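Side-chain contacts in uncharacterized protein (Nostoc punctiforme, PDB 2QDR), which is of unknown function but has a cupin-type double-stranded beta-helix fold and has been proposed to be a dioxygenase: residues A[38-43]-A[239-244]; A[82-87]-A[91-96]; A[112-117]-A[282-287]. One frame throughout, in Å; residues are numbered along the deposited sequence.

All three contacts are largely buried, but they differ in what carries them. Interaction 2 covers by far the most surface: it is a beta hairpin, held by backbone hydrogen bonds within one antiparallel sheet. Interactions 1 and 3 have no clear backbone hydrogen bonds across them and rest mainly on side chains, and each reaches from that sheet, through 38-43 or 112-117, to the seven-stranded sheet holding 239-244 and 282-287, whose strands are neighbours. Interaction 3 lies nearest the centre of the chain and combines a buried ion pair with an aromatic pair; interaction 1 joins a partly exposed loop by polar groups. E241 of interaction 1 links the three, since its carboxylate meets T93 of interaction 2 and R284 of interaction 3.

Interaction 1 of 3, residues A[38-43]-A[239-244]; sequences SGRRTA and NEEGYC
N239 and S38 bury the most surface here, in a protein of the double-stranded beta-helix (cupin) fold, where the loop before strand 41-42 meets the start of strand 240-245. The amide of N239 lies against S38, whose OG is 2.9 Å from N239 ND2. With CG anti to its carbonyl carbon (chi1 -64°), N239 sends its amide toward the loop. The serine hydroxyl also accepts a hydrogen bond from the backbone N of D26. A short polar residue suits this place, since its hydroxyl can sit close to the amide and still take the bond from D26. N239 N is bonded to OD1 of D286.

Further along the strand, E241 faces R40. Arginine suits its position because it is long enough to bring a charge near the glutamate while its NE bonds to N36 O, which steadies the extended chain. E241 OE1 is held by the hydroxyl of Y261, and OE2 has partners of its own in T93 and R284, so R40 probably contributes mainly through its charge. This salt bridge is long: R40 NH1 stands 3.9 Å from E241 OE1, which lies well out of the guanidinium plane, with no N-H aimed at it.

Interaction 2 of 3, residues A[82-87]-A[91-96]; sequences RLLTWH and ASTSRV
R82 and R95 pair twice, once through their backbones and once through their side chains, at one end of an antiparallel hairpin made by strands 79-86 and 92-98. R82 N donates to R95 O, and R95 N returns the bond to R82 O at 2.9 Å. At the turn end, H87 N donates to A91 O at 3.0 Å. Between them lies a classic beta bulge: T93 O accepts two weak bonds, from L84 N at 3.0 Å and from T85 N at 3.3 Å, while T93 N gives a sound one to T85 O. The beta-branched T85 and T93 suit extended strands and lie side by side, their hydroxyls engaged elsewhere, T85 OG1 with Y261 OH and T93 OG1 with E241.

The guanidinium groups of R82 and R95 stack flat, their centres 3.8 Å apart and their planes at 6° to each other. R95 reaches the stack with an extended chain, whereas R82 bends at chi3 (-76°) to lie over it. NH2 of R95 forms a salt bridge with E155, and its NH1 bonds to OD1 of N59. A leucine in place of R95 would probably leave E155 without its cationic mate and R82 without the flat group it rests on. With E155 bridging R95 and E63 weakly paired with R82, the stacked like charges are probably balanced by acidic neighbours.

Interaction 3 of 3, residues A[112-117]-A[282-287]; sequences DLEIFV and FVRVDR
E114 and R284 form the ionic part of this contact, a salt bridge of 3.0 Å between E114 OE2 and R284 NH1. The carboxylate and guanidinium planes stand 75° apart, so the two groups meet through one oxygen and one nitrogen instead of lying flat together. R284 arrives in this position because its chain bends at chi3 (70°), bringing the guanidinium round to the glutamate. Several partners grip the buried charges: E114 OE2 also meets R211 NH2 and N161 ND2, E114 OE1 bonds to the hydroxyl of Y134, and R284 has a second acidic partner in E241. N161 serves both sides, as its OD1 accepts from R284 NH1. Long, charged chains suit the site because they can span strands whose backbones stay far apart; the CA atoms of E114 and R284 are 10.8 Å from each other.

Strands 113-117 and 279-285 lie in two different antiparallel sheets of this cupin-fold protein, and side chains pointing toward each other meet between the sheets, near the centre of the chain.

The apolar part is F116 against F282. The two rings meet obliquely, planes at 43° and centroids 4.7 Å apart. Phenylalanine fits because it offers a broad apolar surface for contact between the sheets without needing a polar partner. V219 packs on F282, and the ring of H132 meets F116. F282 CD1 sits over the centre of the F116 ring, while F282 CE1 approaches F116 CD1 to 3.6 Å.

Interaction 1 of 3, residues A[38-43]-A[239-244]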
loop_
_atom_site.group_PDB
_atom_site.type_symbol
_atom_site.label_atom_id
_atom_site.label_comp_id
_atom_site.label_asym_id
_atom_site.label_seq_id
_atom_site.Cartn_x
_atom_site.Cartn_y
_atom_site.Cartn_z
ATOM N N SER A 38 -5.795 9.718 37.501
ATOM C CA SER A 38 -5.623 11.103 37.897
ATOM C C SER A 38 -5.353 11.280 39.376
ATOM O O SER A 38 -5.818 10.483 40.184
ATOM C CB SER A 38 -6.916 11.846 37.585
ATOM O OG SER A 38 -7.301 11.639 36.239
ATOM N N GLY A 39 -4.596 12.328 39.705
ATOM C CA GLY A 39 -4.273 12.716 41.079
ATOM C C GLY A 39 -3.775 11.708 42.092
ATOM O O GLY A 39 -4.140 11.806 43.259
ATOM N N ARG A 40 -2.923 10.770 41.679
ATOM C CA ARG A 40 -2.430 9.736 42.605
ATOM C C ARG A 40 -1.125 10.061 43.346
ATOM O O ARG A 40 -0.263 10.775 42.850
ATOM C CB ARG A 40 -2.248 8.391 41.891
ATOM C CG ARG A 40 -3.523 7.794 41.325
ATOM C CD ARG A 40 -3.271 6.357 40.876
ATOM N NE ARG A 40 -4.450 5.731 40.272
ATOM C CZ ARG A 40 -4.536 4.450 39.905
ATOM N NH1 ARG A 40 -3.548 3.584 40.133
ATOM N NH2 ARG A 40 -5.663 4.005 39.348
ATOM N N ARG A 41 -1.018 9.474 44.537
ATOM C CA ARG A 41 0.113 9.597 45.429
ATOM C C ARG A 41 1.013 8.401 45.125
ATOM O O ARG A 41 0.495 7.299 44.999
ATOM C CB ARG A 41 -0.378 9.526 46.868
ATOM C CG ARG A 41 0.636 9.811 47.975
ATOM C CD ARG A 41 -0.046 9.511 49.318
ATOM N NE ARG A 41 0.698 9.840 50.549
ATOM C CZ ARG A 41 1.734 9.148 51.058
ATOM N NH1 ARG A 41 2.265 8.095 50.428
ATOM N NH2 ARG A 41 2.288 9.553 52.200
ATOM N N THR A 42 2.322 8.590 45.008
ATOM C CA THR A 42 3.213 7.458 44.756
ATOM C C THR A 42 3.711 6.883 46.084
ATOM O O THR A 42 3.453 7.439 47.159
ATOM C CB THR A 42 4.409 7.868 43.914
ATOM O OG1 THR A 42 5.206 8.801 44.656
ATOM C CG2 THR A 42 3.936 8.499 42.606
ATOM N N ALA A 43 4.407 5.753 45.994
ATOM C CA ALA A 43 4.990 5.085 47.153
ATOM C C ALA A 43 6.137 5.901 47.729
ATOM O O ALA A 43 6.395 5.828 48.914
ATOM C CB ALA A 43 5.489 3.700 46.783
ATOM N N ASN A 239 -2.557 11.080 31.681
ATOM C CA ASN A 239 -1.986 10.257 32.747
ATOM C C ASN A 239 -1.465 8.970 32.151
ATOM O O ASN A 239 -2.115 8.391 31.278
ATOM C CB ASN A 239 -3.004 9.928 33.831
ATOM C CG ASN A 239 -3.497 11.147 34.565
ATOM O OD1 ASN A 239 -2.714 11.981 35.011
ATOM N ND2 ASN A 239 -4.810 11.223 34.754
ATOM N N GLU A 240 -0.299 8.530 32.628
ATOM C CA GLU A 240 0.361 7.302 32.187
ATOM C C GLU A 240 1.121 6.656 33.335
ATOM O O GLU A 240 1.675 7.355 34.194
ATOM C CB GLU A 240 1.359 7.597 31.060
ATOM C CG GLU A 240 2.277 6.403 30.603
ATOM C CD GLU A 240 3.344 6.808 29.579
ATOM O OE1 GLU A 240 3.222 7.882 28.945
ATOM O OE2 GLU A 240 4.316 6.042 29.403
ATOM N N GLU A 241 1.122 5.326 33.360
ATOM C CA GLU A 241 1.886 4.578 34.346
ATOM C C GLU A 241 2.416 3.381 33.606
ATOM O O GLU A 241 1.898 3.038 32.552
ATOM C CB GLU A 241 1.079 4.132 35.560
ATOM C CG GLU A 241 -0.000 3.080 35.318
ATOM C CD GLU A 241 -0.610 2.552 36.625
ATOM O OE1 GLU A 241 -0.518 3.201 37.684
ATOM O OE2 GLU A 241 -1.194 1.468 36.585
ATOM N N GLY A 242 3.442 2.749 34.154
ATOM C CA GLY A 242 3.988 1.564 33.521
ATOM C C GLY A 242 4.972 0.815 34.380
ATOM O O GLY A 242 5.446 1.345 35.385
ATOM N N TYR A 243 5.267 -0.419 33.967
ATOM C CA TYR A 243 6.174 -1.306 34.679
ATOM C C TYR A 243 7.121 -1.931 33.676
ATOM O O TYR A 243 6.685 -2.373 32.611
ATOM C CB TYR A 243 5.352 -2.372 35.365
ATOM C CG TYR A 243 6.062 -3.231 36.378
ATOM C CD1 TYR A 243 6.706 -4.395 36.007
ATOM C CD2 TYR A 243 6.007 -2.916 37.733
ATOM C CE1 TYR A 243 7.322 -5.204 36.956
ATOM C CE2 TYR A 243 6.611 -3.718 38.688
ATOM C CZ TYR A 243 7.263 -4.861 38.302
ATOM O OH TYR A 243 7.877 -5.645 39.264
ATOM N N CYS A 244 8.411 -1.955 34.006
ATOM C CA CYS A 244 9.432 -2.530 33.132
ATOM C C CYS A 244 9.567 -4.026 33.394
ATOM O O CYS A 244 9.922 -4.425 34.502
ATOM C CB CYS A 244 10.777 -1.850 33.345
ATOM S SG CYS A 244 12.085 -2.676 32.417
#

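Interaction 2 of 3, residues A[82-87]-A[91-96]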
loop_
_atom_site.group_PDB
_atom_site.type_symbol
_atom_site.label_atom_id
_atom_site.label_comp_id
_atom_site.label_asym_id
_atom_site.label_seq_id
_atom_site.Cartn_x
_atom_site.Cartn_y
_atom_site.Cartn_z
ATOM N N ARG A 82 2.841 -4.494 47.629
ATOM C CA ARG A 82 3.719 -3.347 47.456
ATOM C C ARG A 82 2.820 -2.359 46.754
ATOM O O ARG A 82 2.512 -2.549 45.587
ATOM C CB ARG A 82 4.992 -3.702 46.677
ATOM C CG ARG A 82 6.029 -4.273 47.621
ATOM C CD ARG A 82 7.239 -4.927 47.020
ATOM N NE ARG A 82 6.920 -6.256 46.501
ATOM C CZ ARG A 82 7.809 -7.204 46.183
ATOM N NH1 ARG A 82 9.124 -7.019 46.355
ATOM N NH2 ARG A 82 7.370 -8.380 45.720
ATOM N N LEU A 83 2.355 -1.354 47.491
ATOM C CA LEU A 83 1.449 -0.346 46.972
ATOM C C LEU A 83 2.238 0.722 46.192
ATOM O O LEU A 83 2.929 1.543 46.787
ATOM C CB LEU A 83 0.664 0.255 48.138
ATOM C CG LEU A 83 -0.567 1.098 47.817
ATOM C CD1 LEU A 83 -1.697 0.247 47.245
ATOM C CD2 LEU A 83 -1.046 1.816 49.070
ATOM N N LEU A 84 2.139 0.690 44.862
ATOM C CA LEU A 84 2.861 1.623 43.968
ATOM C C LEU A 84 2.269 3.033 43.897
ATOM O O LEU A 84 2.974 4.020 44.145
ATOM C CB LEU A 84 2.951 1.025 42.560
ATOM C CG LEU A 84 3.964 -0.110 42.275
ATOM C CD1 LEU A 84 4.200 -1.089 43.406
ATOM C CD2 LEU A 84 3.555 -0.881 40.994
ATOM N N THR A 85 1.003 3.127 43.497
ATOM C CA THR A 85 0.281 4.403 43.415
ATOM C C THR A 85 -1.155 4.195 43.818
ATOM O O THR A 85 -1.691 3.097 43.660
ATOM C CB THR A 85 0.247 5.050 42.003
ATOM O OG1 THR A 85 -0.364 4.150 41.066
ATOM C CG2 THR A 85 1.633 5.399 41.532
ATOM N N TRP A 86 -1.765 5.237 44.371
ATOM C CA TRP A 86 -3.167 5.169 44.782
ATOM C C TRP A 86 -3.786 6.545 44.941
ATOM O O TRP A 86 -3.087 7.552 45.021
ATOM C CB TRP A 86 -3.332 4.380 46.086
ATOM C CG TRP A 86 -2.752 5.014 47.319
ATOM C CD1 TRP A 86 -3.436 5.706 48.285
ATOM C CD2 TRP A 86 -1.383 5.010 47.728
ATOM N NE1 TRP A 86 -2.576 6.125 49.265
ATOM C CE2 TRP A 86 -1.308 5.712 48.947
ATOM C CE3 TRP A 86 -0.210 4.478 47.186
ATOM C CZ2 TRP A 86 -0.105 5.886 49.636
ATOM C CZ3 TRP A 86 0.979 4.654 47.869
ATOM C CH2 TRP A 86 1.024 5.351 49.077
ATOM N N HIS A 87 -5.115 6.551 44.963
ATOM C CA HIS A 87 -5.925 7.748 45.150
ATOM C C HIS A 87 -6.817 7.411 46.332
ATOM O O HIS A 87 -7.112 6.234 46.553
ATOM C CB HIS A 87 -6.700 8.117 43.877
ATOM C CG HIS A 87 -7.502 9.379 43.998
ATOM N ND1 HIS A 87 -8.873 9.409 43.868
ATOM C CD2 HIS A 87 -7.130 10.643 44.306
ATOM C CE1 HIS A 87 -9.305 10.644 44.048
ATOM N NE2 HIS A 87 -8.266 11.413 44.317
ATOM N N ALA A 91 -9.040 3.784 43.938
ATOM C CA ALA A 91 -8.189 3.346 42.835
ATOM C C ALA A 91 -6.712 3.163 43.239
ATOM O O ALA A 91 -6.189 3.941 44.038
ATOM C CB ALA A 91 -8.304 4.314 41.632
ATOM N N SER A 92 -6.070 2.119 42.709
ATOM C CA SER A 92 -4.665 1.833 43.010
ATOM C C SER A 92 -3.989 0.859 42.041
ATOM O O SER A 92 -4.638 0.199 41.234
ATOM C CB SER A 92 -4.553 1.250 44.420
ATOM O OG SER A 92 -5.305 0.060 44.503
ATOM N N THR A 93 -2.666 0.833 42.115
ATOM C CA THR A 93 -1.826 -0.067 41.331
ATOM C C THR A 93 -0.850 -0.639 42.338
ATOM O O THR A 93 -0.315 0.101 43.170
ATOM C CB THR A 93 -1.085 0.610 40.172
ATOM O OG1 THR A 93 -2.036 1.105 39.225
ATOM C CG2 THR A 93 -0.154 -0.390 39.463
ATOM N N SER A 94 -0.630 -1.946 42.278
ATOM C CA SER A 94 0.267 -2.593 43.231
ATOM C C SER A 94 0.815 -3.919 42.728
ATOM O O SER A 94 0.266 -4.539 41.820
ATOM C CB SER A 94 -0.459 -2.760 44.571
ATOM O OG SER A 94 -1.720 -3.359 44.389
ATOM N N ARG A 95 1.932 -4.313 43.324
ATOM C CA ARG A 95 2.629 -5.539 43.003
ATOM C C ARG A 95 2.331 -6.483 44.153
ATOM O O ARG A 95 2.830 -6.288 45.271
ATOM C CB ARG A 95 4.108 -5.247 42.875
ATOM C CG ARG A 95 4.976 -6.409 42.446
ATOM C CD ARG A 95 6.397 -5.963 42.550
ATOM N NE ARG A 95 7.378 -6.995 42.241
ATOM C CZ ARG A 95 8.686 -6.880 42.491
ATOM N NH1 ARG A 95 9.195 -5.790 43.083
ATOM N NH2 ARG A 95 9.502 -7.879 42.181
ATOM N N VAL A 96 1.483 -7.478 43.892
ATOM C CA VAL A 96 1.089 -8.446 44.913
ATOM C C VAL A 96 1.795 -9.771 44.674
ATOM O O VAL A 96 2.224 -10.044 43.550
ATOM C CB VAL A 96 -0.465 -8.673 44.984
ATOM C CG1 VAL A 96 -1.194 -7.363 45.279
ATOM C CG2 VAL A 96 -1.037 -9.318 43.716
#

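Interaction 3 of 3, residues A[112-117]-A[282-287]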
loop_
_atom_site.group_PDB
_atom_site.type_symbol
_atom_site.label_atom_id
_atom_site.label_comp_id
_atom_site.label_asym_id
_atom_site.label_seq_id
_atom_site.Cartn_x
_atom_site.Cartn_y
_atom_site.Cartn_z
ATOM N N ASP A 112 -13.800 -2.266 39.042
ATOM C CA ASP A 112 -13.103 -2.814 37.882
ATOM C C ASP A 112 -11.706 -3.256 38.344
ATOM O O ASP A 112 -11.037 -2.510 39.078
ATOM C CB ASP A 112 -12.984 -1.799 36.738
ATOM C CG ASP A 112 -14.324 -1.376 36.169
ATOM O OD1 ASP A 112 -15.366 -1.964 36.525
ATOM O OD2 ASP A 112 -14.326 -0.434 35.354
ATOM N N LEU A 113 -11.301 -4.463 37.935
ATOM C CA LEU A 113 -10.021 -5.068 38.308
ATOM C C LEU A 113 -9.193 -5.542 37.107
ATOM O O LEU A 113 -9.695 -6.301 36.291
ATOM C CB LEU A 113 -10.297 -6.255 39.245
ATOM C CG LEU A 113 -9.186 -7.237 39.665
ATOM C CD1 LEU A 113 -7.936 -6.549 40.214
ATOM C CD2 LEU A 113 -9.735 -8.221 40.686
ATOM N N GLU A 114 -7.941 -5.092 37.004
ATOM C CA GLU A 114 -7.058 -5.533 35.929
ATOM C C GLU A 114 -5.962 -6.337 36.598
ATOM O O GLU A 114 -5.516 -5.996 37.695
ATOM C CB GLU A 114 -6.467 -4.394 35.131
ATOM C CG GLU A 114 -7.466 -3.334 34.835
ATOM C CD GLU A 114 -7.048 -2.415 33.717
ATOM O OE1 GLU A 114 -6.589 -2.897 32.658
ATOM O OE2 GLU A 114 -7.245 -1.207 33.884
ATOM N N ILE A 115 -5.542 -7.399 35.917
ATOM C CA ILE A 115 -4.539 -8.326 36.393
ATOM C C ILE A 115 -3.550 -8.591 35.285
ATOM O O ILE A 115 -3.976 -8.836 34.171
ATOM C CB ILE A 115 -5.246 -9.644 36.801
ATOM C CG1 ILE A 115 -6.191 -9.397 37.981
ATOM C CG2 ILE A 115 -4.273 -10.774 37.164
ATOM C CD1 ILE A 115 -6.969 -10.613 38.398
ATOM N N PHE A 116 -2.254 -8.547 35.599
ATOM C CA PHE A 116 -1.186 -8.835 34.643
ATOM C C PHE A 116 -0.116 -9.644 35.372
ATOM O O PHE A 116 0.507 -9.134 36.298
ATOM C CB PHE A 116 -0.591 -7.571 34.036
ATOM C CG PHE A 116 0.453 -7.857 32.995
ATOM C CD1 PHE A 116 0.081 -8.113 31.689
ATOM C CD2 PHE A 116 1.801 -7.898 33.324
ATOM C CE1 PHE A 116 1.033 -8.390 30.716
ATOM C CE2 PHE A 116 2.762 -8.180 32.367
ATOM C CZ PHE A 116 2.377 -8.418 31.052
ATOM N N VAL A 117 0.134 -10.870 34.910
ATOM C CA VAL A 117 1.083 -11.782 35.567
ATOM C C VAL A 117 2.547 -11.484 35.240
ATOM O O VAL A 117 2.954 -11.563 34.087
ATOM C CB VAL A 117 0.770 -13.251 35.203
ATOM C CG1 VAL A 117 1.736 -14.227 35.913
ATOM C CG2 VAL A 117 -0.689 -13.586 35.546
ATOM N N PHE A 282 5.112 -2.796 30.348
ATOM C CA PHE A 282 3.663 -2.822 30.526
ATOM C C PHE A 282 3.296 -1.361 30.688
ATOM O O PHE A 282 3.857 -0.697 31.561
ATOM C CB PHE A 282 3.252 -3.608 31.766
ATOM C CG PHE A 282 1.772 -3.581 32.060
ATOM C CD1 PHE A 282 0.925 -4.539 31.528
ATOM C CD2 PHE A 282 1.229 -2.616 32.913
ATOM C CE1 PHE A 282 -0.447 -4.528 31.820
ATOM C CE2 PHE A 282 -0.138 -2.605 33.212
ATOM C CZ PHE A 282 -0.976 -3.558 32.658
ATOM N N VAL A 283 2.396 -0.851 29.850
ATOM C CA VAL A 283 2.006 0.557 29.896
ATOM C C VAL A 283 0.502 0.701 29.956
ATOM O O VAL A 283 -0.218 -0.107 29.371
ATOM C CB VAL A 283 2.511 1.311 28.650
ATOM C CG1 VAL A 283 2.230 2.819 28.765
ATOM C CG2 VAL A 283 3.993 1.067 28.458
ATOM N N ARG A 284 0.041 1.750 30.631
ATOM C CA ARG A 284 -1.374 2.021 30.758
ATOM C C ARG A 284 -1.571 3.553 30.671
ATOM O O ARG A 284 -0.953 4.293 31.428
ATOM C CB ARG A 284 -1.855 1.357 32.046
ATOM C CG ARG A 284 -3.324 1.243 32.160
ATOM C CD ARG A 284 -3.770 0.113 33.081
ATOM N NE ARG A 284 -3.516 0.314 34.504
ATOM C CZ ARG A 284 -4.401 0.730 35.414
ATOM N NH1 ARG A 284 -5.659 1.025 35.102
ATOM N NH2 ARG A 284 -4.031 0.843 36.679
ATOM N N VAL A 285 -2.390 4.011 29.713
ATOM C CA VAL A 285 -2.648 5.444 29.428
ATOM C C VAL A 285 -4.140 5.737 29.334
ATOM O O VAL A 285 -4.846 5.011 28.648
ATOM C CB VAL A 285 -1.941 5.857 28.094
ATOM C CG1 VAL A 285 -2.234 7.297 27.705
ATOM C CG2 VAL A 285 -0.444 5.664 28.194
ATOM N N ASP A 286 -4.603 6.831 29.952
ATOM C CA ASP A 286 -6.052 7.183 29.979
ATOM C C ASP A 286 -6.514 8.199 28.915
ATOM O O ASP A 286 -7.495 8.914 29.128
ATOM C CB ASP A 286 -6.471 7.656 31.395
ATOM C CG ASP A 286 -5.962 9.063 31.772
ATOM O OD1 ASP A 286 -5.079 9.640 31.103
ATOM O OD2 ASP A 286 -6.483 9.602 32.775
ATOM N N ARG A 287 -5.839 8.239 27.769
ATOM C CA ARG A 287 -6.201 9.167 26.695
ATOM C C ARG A 287 -5.808 8.602 25.346
ATOM O O ARG A 287 -4.838 7.865 25.250
ATOM C CB ARG A 287 -5.519 10.525 26.897
ATOM C CG ARG A 287 -5.888 11.548 25.830
ATOM C CD ARG A 287 -5.408 12.926 26.123
ATOM N NE ARG A 287 -5.990 13.851 25.159
ATOM C CZ ARG A 287 -5.977 15.183 25.236
ATOM N NH1 ARG A 287 -5.424 15.825 26.260
ATOM N NH2 ARG A 287 -6.568 15.888 24.272
#